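Local coordinates for uncharacterized protein (Legionella longbeachae NSW150, PDB 4JZA) that probably dephosphorylates phosphatidylinositol 3-phosphate, as a Legionella phosphoinositide phosphatase thought to act on lipids during pathogen-host interaction, at residues Ala491-Leu501 / Gln536-Gly544; Glu198-Asp208 / Val261-Leu270. All coordinates share one frame; numbering follows the deposited sequence.

Interaction 1 of 2, residues Ala491-Leu501 / Gln536-Gly544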
loop_
_atom_site.group_PDB
_atom_site.type_symbol
_atom_site.label_atom_id
_atom_site.label_comp_id
_atom_site.label_asym_id
_atom_site.label_seq_id
_atom_site.Cartn_x
_atom_site.Cartn_y
_atom_site.Cartn_z
ATOM N N ALA A 491 26.356 -26.918 8.402
ATOM C CA ALA A 491 26.250 -27.642 7.155
ATOM C C ALA A 491 27.370 -28.643 6.956
ATOM O O ALA A 491 27.171 -29.641 6.284
ATOM C CB ALA A 491 26.163 -26.691 5.979
ATOM N N LYS A 492 28.538 -28.406 7.534
ATOM C CA LYS A 492 29.603 -29.422 7.474
ATOM C C LYS A 492 29.203 -30.745 8.109
ATOM O O LYS A 492 29.513 -31.815 7.566
ATOM C CB LYS A 492 30.895 -28.927 8.088
ATOM C CG LYS A 492 31.600 -27.955 7.162
ATOM C CD LYS A 492 33.012 -27.599 7.616
ATOM C CE LYS A 492 33.240 -26.098 7.584
ATOM N NZ LYS A 492 34.549 -25.768 6.980
ATOM N N LYS A 493 28.471 -30.677 9.220
ATOM C CA LYS A 493 27.937 -31.866 9.842
ATOM C C LYS A 493 27.327 -32.804 8.822
ATOM O O LYS A 493 27.345 -33.995 9.020
ATOM C CB LYS A 493 26.878 -31.510 10.866
ATOM C CG LYS A 493 27.355 -30.780 12.129
ATOM C CD LYS A 493 26.131 -30.518 13.035
ATOM C CE LYS A 493 26.431 -30.235 14.507
ATOM N NZ LYS A 493 26.698 -28.797 14.775
ATOM N N TYR A 494 26.829 -32.268 7.710
ATOM C CA TYR A 494 26.092 -33.056 6.686
ATOM C C TYR A 494 26.935 -33.592 5.526
ATOM O O TYR A 494 26.470 -34.447 4.755
ATOM C CB TYR A 494 24.934 -32.201 6.093
ATOM C CG TYR A 494 23.769 -31.923 7.057
ATOM C CD1 TYR A 494 23.884 -30.968 8.075
ATOM C CD2 TYR A 494 22.555 -32.598 6.916
ATOM C CE1 TYR A 494 22.836 -30.716 8.944
ATOM C CE2 TYR A 494 21.492 -32.362 7.762
ATOM C CZ TYR A 494 21.625 -31.420 8.783
ATOM O OH TYR A 494 20.550 -31.200 9.649
ATOM N N ALA A 495 28.155 -33.091 5.385
ATOM C CA ALA A 495 28.954 -33.336 4.173
ATOM C C ALA A 495 29.225 -34.785 3.801
ATOM O O ALA A 495 29.293 -35.112 2.622
ATOM C CB ALA A 495 30.289 -32.613 4.285
ATOM N N SER A 496 29.410 -35.637 4.799
ATOM C CA SER A 496 29.837 -36.991 4.560
ATOM C C SER A 496 28.720 -37.906 4.114
ATOM O O SER A 496 28.989 -39.004 3.646
ATOM C CB SER A 496 30.480 -37.556 5.822
ATOM O OG SER A 496 31.488 -36.674 6.306
ATOM N N PHE A 497 27.470 -37.492 4.265
ATOM C CA PHE A 497 26.339 -38.308 3.784
ATOM C C PHE A 497 25.359 -37.585 2.867
ATOM O O PHE A 497 24.314 -38.158 2.506
ATOM C CB PHE A 497 25.581 -38.919 4.950
ATOM C CG PHE A 497 25.191 -37.937 5.993
ATOM C CD1 PHE A 497 24.058 -37.166 5.831
ATOM C CD2 PHE A 497 25.959 -37.776 7.135
ATOM C CE1 PHE A 497 23.687 -36.260 6.804
ATOM C CE2 PHE A 497 25.594 -36.867 8.107
ATOM C CZ PHE A 497 24.450 -36.111 7.945
ATOM N N THR A 498 25.735 -36.364 2.458
ATOM C CA THR A 498 24.975 -35.583 1.497
ATOM C C THR A 498 25.722 -35.394 0.166
ATOM O O THR A 498 26.680 -34.619 0.053
ATOM C CB THR A 498 24.576 -34.245 2.103
ATOM O OG1 THR A 498 24.036 -34.468 3.429
ATOM C CG2 THR A 498 23.517 -33.607 1.223
ATOM N N PRO A 499 25.291 -36.125 -0.861
ATOM C CA PRO A 499 26.009 -36.004 -2.119
ATOM C C PRO A 499 25.889 -34.600 -2.676
ATOM O O PRO A 499 24.803 -34.076 -2.698
ATOM C CB PRO A 499 25.323 -37.018 -3.047
ATOM C CG PRO A 499 24.367 -37.804 -2.201
ATOM C CD PRO A 499 24.169 -37.084 -0.905
ATOM N N GLY A 500 27.004 -34.024 -3.123
ATOM C CA GLY A 500 27.054 -32.746 -3.805
ATOM C C GLY A 500 27.345 -31.569 -2.885
ATOM O O GLY A 500 27.602 -30.416 -3.342
ATOM N N LEU A 501 27.306 -31.816 -1.588
ATOM C CA LEU A 501 27.324 -30.705 -0.681
ATOM C C LEU A 501 28.709 -30.123 -0.613
ATOM O O LEU A 501 28.868 -28.915 -0.559
ATOM C CB LEU A 501 26.850 -31.117 0.696
ATOM C CG LEU A 501 26.802 -30.049 1.794
ATOM C CD1 LEU A 501 25.893 -28.915 1.348
ATOM C CD2 LEU A 501 26.283 -30.595 3.121
ATOM N N GLN A 536 21.190 -20.993 -0.345
ATOM C CA GLN A 536 19.933 -21.659 -0.717
ATOM C C GLN A 536 20.244 -22.997 -1.291
ATOM O O GLN A 536 19.497 -23.940 -1.090
ATOM C CB GLN A 536 19.124 -20.897 -1.754
ATOM C CG GLN A 536 18.621 -19.557 -1.293
ATOM C CD GLN A 536 17.406 -19.646 -0.459
ATOM O OE1 GLN A 536 16.826 -20.720 -0.317
ATOM N NE2 GLN A 536 16.996 -18.511 0.117
ATOM N N LEU A 537 21.315 -23.081 -2.056
ATOM C CA LEU A 537 21.659 -24.345 -2.696
ATOM C C LEU A 537 22.114 -25.349 -1.636
ATOM O O LEU A 537 21.793 -26.529 -1.714
ATOM C CB LEU A 537 22.722 -24.142 -3.757
ATOM C CG LEU A 537 22.206 -23.492 -5.061
ATOM C CD1 LEU A 537 23.409 -23.134 -5.906
ATOM C CD2 LEU A 537 21.210 -24.309 -5.904
ATOM N N ILE A 538 22.814 -24.872 -0.618
ATOM C CA ILE A 538 23.188 -25.711 0.488
ATOM C C ILE A 538 21.967 -26.290 1.171
ATOM O O ILE A 538 21.848 -27.506 1.291
ATOM C CB ILE A 538 24.090 -24.950 1.475
ATOM C CG1 ILE A 538 25.475 -24.761 0.839
ATOM C CG2 ILE A 538 24.273 -25.712 2.779
ATOM C CD1 ILE A 538 26.268 -23.600 1.429
ATOM N N ILE A 539 21.054 -25.434 1.608
ATOM C CA ILE A 539 19.816 -25.892 2.229
ATOM C C ILE A 539 19.081 -26.859 1.321
ATOM O O ILE A 539 18.617 -27.913 1.768
ATOM C CB ILE A 539 18.901 -24.707 2.614
ATOM C CG1 ILE A 539 19.561 -23.853 3.704
ATOM C CG2 ILE A 539 17.566 -25.179 3.170
ATOM C CD1 ILE A 539 19.972 -24.585 4.968
ATOM N N LEU A 540 18.981 -26.517 0.047
ATOM C CA LEU A 540 18.274 -27.369 -0.867
ATOM C C LEU A 540 18.917 -28.723 -1.021
ATOM O O LEU A 540 18.201 -29.704 -0.983
ATOM C CB LEU A 540 18.071 -26.726 -2.234
ATOM C CG LEU A 540 17.077 -25.580 -2.128
ATOM C CD1 LEU A 540 17.277 -24.689 -3.327
ATOM C CD2 LEU A 540 15.638 -26.070 -2.036
ATOM N N THR A 541 20.229 -28.820 -1.203
ATOM C CA THR A 541 20.772 -30.146 -1.441
ATOM C C THR A 541 20.665 -30.959 -0.119
ATOM O O THR A 541 20.348 -32.147 -0.158
ATOM C CB THR A 541 22.173 -30.176 -2.129
ATOM O OG1 THR A 541 23.226 -30.171 -1.173
ATOM C CG2 THR A 541 22.359 -29.033 -3.080
ATOM N N ILE A 542 20.816 -30.309 1.041
ATOM C CA ILE A 542 20.585 -30.991 2.303
ATOM C C ILE A 542 19.140 -31.448 2.391
ATOM O O ILE A 542 18.863 -32.420 3.043
ATOM C CB ILE A 542 20.933 -30.114 3.512
ATOM C CG1 ILE A 542 22.442 -30.058 3.670
ATOM C CG2 ILE A 542 20.362 -30.655 4.804
ATOM C CD1 ILE A 542 22.952 -29.024 4.647
ATOM N N GLY A 543 18.204 -30.774 1.739
ATOM C CA GLY A 543 16.773 -31.105 1.925
ATOM C C GLY A 543 16.057 -30.301 2.999
ATOM O O GLY A 543 14.973 -30.653 3.429
ATOM N N GLY A 544 16.647 -29.194 3.421
ATOM C CA GLY A 544 15.994 -28.327 4.413
ATOM C C GLY A 544 14.929 -27.435 3.763
ATOM O O GLY A 544 14.655 -27.516 2.540
#

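Interaction 2 of 2, residues Glu198-Asp208 / Val261-Leu270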
loop_
_atom_site.group_PDB
_atom_site.type_symbol
_atom_site.label_atom_id
_atom_site.label_comp_id
_atom_site.label_asym_id
_atom_site.label_seq_id
_atom_site.Cartn_x
_atom_site.Cartn_y
_atom_site.Cartn_z
ATOM N N GLU A 198 0.694 3.344 25.878
ATOM C CA GLU A 198 0.819 1.918 25.599
ATOM C C GLU A 198 0.281 1.087 26.750
ATOM O O GLU A 198 -0.429 0.128 26.501
ATOM C CB GLU A 198 2.268 1.491 25.218
ATOM C CG GLU A 198 2.393 0.034 24.715
ATOM C CD GLU A 198 3.832 -0.428 24.334
ATOM O OE1 GLU A 198 4.093 -1.676 24.287
ATOM O OE2 GLU A 198 4.707 0.435 24.077
ATOM N N TYR A 199 0.611 1.412 27.998
ATOM C CA TYR A 199 0.200 0.522 29.125
ATOM C C TYR A 199 -1.320 0.520 29.307
ATOM O O TYR A 199 -1.931 -0.474 29.709
ATOM C CB TYR A 199 0.933 0.853 30.450
ATOM C CG TYR A 199 0.465 2.118 31.092
ATOM C CD1 TYR A 199 0.855 3.330 30.589
ATOM C CD2 TYR A 199 -0.398 2.108 32.207
ATOM C CE1 TYR A 199 0.421 4.524 31.154
ATOM C CE2 TYR A 199 -0.824 3.300 32.787
ATOM C CZ TYR A 199 -0.397 4.519 32.250
ATOM O OH TYR A 199 -0.762 5.768 32.725
ATOM N N GLN A 200 -1.935 1.635 28.982
ATOM C CA GLN A 200 -3.362 1.753 29.175
ATOM C C GLN A 200 -4.051 0.988 28.070
ATOM O O GLN A 200 -5.052 0.331 28.310
ATOM C CB GLN A 200 -3.800 3.225 29.183
ATOM C CG GLN A 200 -3.206 4.076 30.312
ATOM C CD GLN A 200 -3.603 5.547 30.191
ATOM O OE1 GLN A 200 -4.699 5.923 30.529
ATOM N NE2 GLN A 200 -2.724 6.356 29.686
ATOM N N HIS A 201 -3.503 1.077 26.858
ATOM C CA HIS A 201 -3.977 0.282 25.713
ATOM C C HIS A 201 -3.926 -1.202 26.059
ATOM O O HIS A 201 -4.876 -1.941 25.736
ATOM C CB HIS A 201 -3.120 0.546 24.459
ATOM C CG HIS A 201 -3.823 0.284 23.151
ATOM N ND1 HIS A 201 -4.785 1.125 22.636
ATOM C CD2 HIS A 201 -3.673 -0.701 22.237
ATOM C CE1 HIS A 201 -5.195 0.676 21.461
ATOM N NE2 HIS A 201 -4.547 -0.440 21.206
ATOM N N ALA A 202 -2.855 -1.646 26.716
ATOM C CA ALA A 202 -2.801 -3.035 27.089
ATOM C C ALA A 202 -3.905 -3.374 28.106
ATOM O O ALA A 202 -4.514 -4.475 28.038
ATOM C CB ALA A 202 -1.448 -3.403 27.646
ATOM N N TYR A 203 -4.167 -2.446 29.037
ATOM C CA TYR A 203 -5.174 -2.686 30.082
ATOM C C TYR A 203 -6.513 -3.034 29.448
ATOM O O TYR A 203 -7.035 -4.104 29.664
ATOM C CB TYR A 203 -5.323 -1.486 31.035
ATOM C CG TYR A 203 -6.269 -1.734 32.195
ATOM C CD1 TYR A 203 -5.839 -2.430 33.301
ATOM C CD2 TYR A 203 -7.550 -1.282 32.196
ATOM C CE1 TYR A 203 -6.650 -2.678 34.377
ATOM C CE2 TYR A 203 -8.391 -1.541 33.268
ATOM C CZ TYR A 203 -7.930 -2.234 34.369
ATOM O OH TYR A 203 -8.719 -2.540 35.471
ATOM N N PHE A 204 -7.036 -2.150 28.624
ATOM C CA PHE A 204 -8.373 -2.332 28.084
ATOM C C PHE A 204 -8.424 -3.437 27.043
ATOM O O PHE A 204 -9.410 -4.155 26.945
ATOM C CB PHE A 204 -8.897 -1.017 27.478
ATOM C CG PHE A 204 -9.240 0.039 28.495
ATOM C CD1 PHE A 204 -10.377 -0.075 29.279
ATOM C CD2 PHE A 204 -8.438 1.159 28.662
ATOM C CE1 PHE A 204 -10.690 0.905 30.222
ATOM C CE2 PHE A 204 -8.751 2.147 29.587
ATOM C CZ PHE A 204 -9.872 2.020 30.369
ATOM N N CYS A 205 -7.379 -3.587 26.245
ATOM C CA CYS A 205 -7.424 -4.610 25.175
ATOM C C CYS A 205 -7.270 -6.016 25.730
ATOM O O CYS A 205 -7.648 -6.963 25.075
ATOM C CB CYS A 205 -6.397 -4.343 24.047
ATOM S SG CYS A 205 -6.783 -2.860 23.075
ATOM N N ASN A 206 -6.747 -6.157 26.943
ATOM C CA ASN A 206 -6.618 -7.492 27.556
ATOM C C ASN A 206 -7.586 -7.772 28.684
ATOM O O ASN A 206 -7.580 -8.863 29.255
ATOM C CB ASN A 206 -5.200 -7.696 28.027
ATOM C CG ASN A 206 -4.240 -7.745 26.867
ATOM O OD1 ASN A 206 -4.178 -8.740 26.172
ATOM N ND2 ASN A 206 -3.532 -6.653 26.624
ATOM N N LEU A 207 -8.453 -6.805 28.962
ATOM C CA LEU A 207 -9.392 -6.904 30.063
ATOM C C LEU A 207 -10.152 -8.215 30.008
ATOM O O LEU A 207 -10.796 -8.536 29.000
ATOM C CB LEU A 207 -10.399 -5.753 29.995
ATOM C CG LEU A 207 -11.246 -5.484 31.232
ATOM C CD1 LEU A 207 -10.369 -4.938 32.353
ATOM C CD2 LEU A 207 -12.370 -4.525 30.871
ATOM N N ASP A 208 -10.068 -8.952 31.108
ATOM C CA ASP A 208 -10.821 -10.176 31.340
ATOM C C ASP A 208 -12.359 -10.008 31.247
ATOM O O ASP A 208 -12.901 -9.019 31.712
ATOM C CB ASP A 208 -10.452 -10.687 32.721
ATOM C CG ASP A 208 -11.112 -11.973 33.044
ATOM O OD1 ASP A 208 -11.484 -12.729 32.138
ATOM O OD2 ASP A 208 -11.286 -12.252 34.216
ATOM N N VAL A 261 -4.998 -11.286 33.316
ATOM C CA VAL A 261 -4.366 -11.086 32.037
ATOM C C VAL A 261 -3.978 -9.609 31.871
ATOM O O VAL A 261 -2.821 -9.266 31.656
ATOM C CB VAL A 261 -5.304 -11.528 30.890
ATOM C CG1 VAL A 261 -4.581 -11.432 29.556
ATOM C CG2 VAL A 261 -5.823 -12.956 31.105
ATOM N N HIS A 262 -4.963 -8.735 31.995
ATOM C CA HIS A 262 -4.781 -7.288 31.775
ATOM C C HIS A 262 -3.826 -6.578 32.750
ATOM O O HIS A 262 -3.046 -5.719 32.346
ATOM C CB HIS A 262 -6.147 -6.552 31.741
ATOM C CG HIS A 262 -7.014 -6.784 32.948
ATOM N ND1 HIS A 262 -7.877 -7.849 33.047
ATOM C CD2 HIS A 262 -7.155 -6.090 34.098
ATOM C CE1 HIS A 262 -8.501 -7.811 34.208
ATOM N NE2 HIS A 262 -8.080 -6.753 34.865
ATOM N N GLN A 263 -3.893 -6.913 34.031
ATOM C CA GLN A 263 -2.939 -6.349 34.986
ATOM C C GLN A 263 -1.546 -6.805 34.586
ATOM O O GLN A 263 -0.588 -6.033 34.647
ATOM C CB GLN A 263 -3.271 -6.769 36.425
ATOM C CG GLN A 263 -4.478 -6.034 37.014
ATOM C CD GLN A 263 -5.209 -6.871 38.036
ATOM O OE1 GLN A 263 -5.703 -7.940 37.717
ATOM N NE2 GLN A 263 -5.273 -6.417 39.242
ATOM N N ARG A 264 -1.459 -8.059 34.137
ATOM C CA ARG A 264 -0.193 -8.653 33.716
ATOM C C ARG A 264 0.431 -7.858 32.546
ATOM O O ARG A 264 1.593 -7.454 32.596
ATOM C CB ARG A 264 -0.379 -10.163 33.348
ATOM C CG ARG A 264 0.917 -10.977 33.384
ATOM C CD ARG A 264 0.903 -12.437 32.980
ATOM N NE ARG A 264 -0.312 -13.151 33.368
ATOM C CZ ARG A 264 -1.105 -13.804 32.514
ATOM N NH1 ARG A 264 -0.812 -13.849 31.203
ATOM N NH2 ARG A 264 -2.201 -14.419 32.968
ATOM N N GLU A 265 -0.343 -7.637 31.496
ATOM C CA GLU A 265 0.204 -7.006 30.303
ATOM C C GLU A 265 0.523 -5.528 30.557
ATOM O O GLU A 265 1.449 -4.991 29.983
ATOM C CB GLU A 265 -0.749 -7.207 29.094
ATOM C CG GLU A 265 -0.873 -8.663 28.619
ATOM C CD GLU A 265 0.481 -9.377 28.479
ATOM O OE1 GLU A 265 1.408 -8.830 27.843
ATOM O OE2 GLU A 265 0.632 -10.490 29.026
HETATM N N MSE A 266 -0.261 -4.885 31.413
HETATM C CA MSE A 266 0.001 -3.528 31.797
HETATM C C MSE A 266 1.303 -3.464 32.527
HETATM O O MSE A 266 2.086 -2.576 32.274
HETATM C CB MSE A 266 -1.090 -3.019 32.703
HETATM C CG MSE A 266 -0.780 -1.586 33.167
HETATM SE SE MSE A 266 -2.088 -0.801 34.417
HETATM C CE MSE A 266 -3.034 -2.462 34.955
HETATM N N MSE A 267 1.565 -4.389 33.443
HETATM C CA MSE A 267 2.846 -4.373 34.165
HETATM C C MSE A 267 3.981 -4.577 33.205
HETATM O O MSE A 267 4.953 -3.822 33.227
HETATM C CB MSE A 267 2.967 -5.413 35.288
HETATM C CG MSE A 267 2.513 -4.912 36.675
HETATM SE SE MSE A 267 3.205 -3.125 37.292
HETATM C CE MSE A 267 1.546 -2.230 36.757
ATOM N N ARG A 268 3.864 -5.588 32.345
ATOM C CA ARG A 268 4.916 -5.905 31.369
ATOM C C ARG A 268 5.460 -4.653 30.693
ATOM O O ARG A 268 6.653 -4.534 30.455
ATOM C CB ARG A 268 4.411 -6.891 30.318
ATOM C CG ARG A 268 5.483 -7.379 29.347
ATOM C CD ARG A 268 4.896 -8.253 28.257
ATOM N NE ARG A 268 3.958 -9.224 28.811
ATOM C CZ ARG A 268 4.305 -10.330 29.476
ATOM N NH1 ARG A 268 5.581 -10.627 29.684
ATOM N NH2 ARG A 268 3.361 -11.155 29.936
ATOM N N ILE A 269 4.591 -3.707 30.412
ATOM C CA ILE A 269 5.022 -2.478 29.783
ATOM C C ILE A 269 5.647 -1.479 30.746
ATOM O O ILE A 269 6.575 -0.753 30.379
ATOM C CB ILE A 269 3.846 -1.814 29.077
ATOM C CG1 ILE A 269 3.445 -2.688 27.883
ATOM C CG2 ILE A 269 4.217 -0.414 28.643
ATOM C CD1 ILE A 269 1.954 -2.836 27.692
ATOM N N LEU A 270 5.132 -1.429 31.969
ATOM C CA LEU A 270 5.590 -0.430 32.943
ATOM C C LEU A 270 6.951 -0.836 33.509
ATOM O O LEU A 270 7.765 0.019 33.824
ATOM C CB LEU A 270 4.549 -0.233 34.061
ATOM C CG LEU A 270 3.250 0.517 33.700
ATOM C CD1 LEU A 270 2.287 0.586 34.873
ATOM C CD2 LEU A 270 3.545 1.916 33.215
#

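Interaction 1 of 2, residues Ala491-Leu501 / Gln536-Gly544
Ile542, in the last turn of helix 524-542, meets Tyr494, Leu501 and Ala491 in an apolar contact near the periphery of the chain, where the bend joining helix 482-492 to helix 501-513 lies against the end of that third helix. The isoleucine does most of the work. Its CD1 sits over one face of the Tyr494 ring, 4.2 Å from the centroid and displaced toward the rim, a CH-pi contact; its CG2 reaches Tyr494 CE2 at 3.6 Å. The two side chains cross at about a right angle, with CD1 over the face and CG2 against the CD2-CE2 side of the ring. Leu501 divides its methyls between two neighbours: CD2 packs on Ile542 CG1 at 3.9 Å. Its other methyl, CD1, lies against Ile538 CG2. That same Ile538 methyl also touches Ala491 CB at 3.8 Å.

The helix ends right beside this patch in a Schellman motif: Gly543, at positive phi, is the C-prime residue, and Gly544 N bonds back to Ile539 O. Beyond it the chain passes into strand 545-549, inside the large mixed sheet. The opposing bend is braced from within. Thr498 OG1 donates to Tyr494 O (2.8 Å), and Phe497 N reaches that oxygen from the other face of the carbonyl plane, while Thr498 CG2 packs against Thr541 O at 3.8 Å. Leu505 and Leu504 of helix 501-513 extend the apolar layer by touching Ala491 and Thr541, and Leu411 adjoins Tyr494.

Interaction 2 of 2, residues Glu198-Asp208 / Val261-Leu270
His262 is set into the end of helix 198-206 where that helix runs nearly antiparallel to helix 261-270, with 7.8 Å between the axes at their closest and 165° between their directions. The tight part of this helix pair, within the insertion domain, is aromatic. CG of His262 stands between its backbone N and carbonyl carbon (chi1 55°), which directs the imidazole at the 203-208 region. Leu207 CD1 sits almost centrally over one ring face, 3.7 Å from the centroid, and the ring turns an edge toward the face of Tyr203 in an offset edge-to-face pair, planes at 86°. ND1 accepts a hydrogen bond from Asp208 N (3.1 Å), nearly straight at the hydrogen although the donor lies well out of the ring plane. Selenomethionine Met266 lies alongside Tyr203 and also meets Tyr199 at the ring edge through CG; Leu270 CD2 covers a face of Tyr199, 4.1 Å from its centroid. Ala202 offers only a methyl, against which Ile269 CD1 packs.

The other flank is more open to solvent. Asn206 ND2 turns back to Ala202 O (2.8 Å), leaving the amide beside the aliphatic part of Glu265. The Glu265 carboxylate leads away from helix 198-206 and is gripped side-on by Arg268 through NE and NH2, with NE at 2.8 Å from OE1. Glu198 OE1 touches Ile269 CG1 but bonds to Lys388 N.

Asp220 of helix 214-234 takes both polar ends of the aromatic pair, Tyr203 OH at OD1 and His262 NE2 at OD2. With Asp208 N donating to ND1 and Asp220 bound at NE2, the imidazole is fixed in rotation, and the bonding pattern is consistent with a neutral ring protonated on NE2.

Interactions 1 and 2 share no helix: their centres are 46 Å apart and they follow one another along the chain, interaction 2 first. Interaction 2 lies in the all-helical insertion domain and pairs two helices lengthwise, burying 691 Å² with seven of thirteen touching residues buried. Interaction 1 buries 330 Å², because a bend meets one helix end next to the mixed sheet, and only three of its eight touching residues are buried. Chemistry follows place: methyls, one tyrosine face and a bond inside the bend serve the peripheral contact, whereas the helix pair adds an aromatic pair and a histidine hydrogen-bonded across the interface, with its ion pair kept on the outer flank.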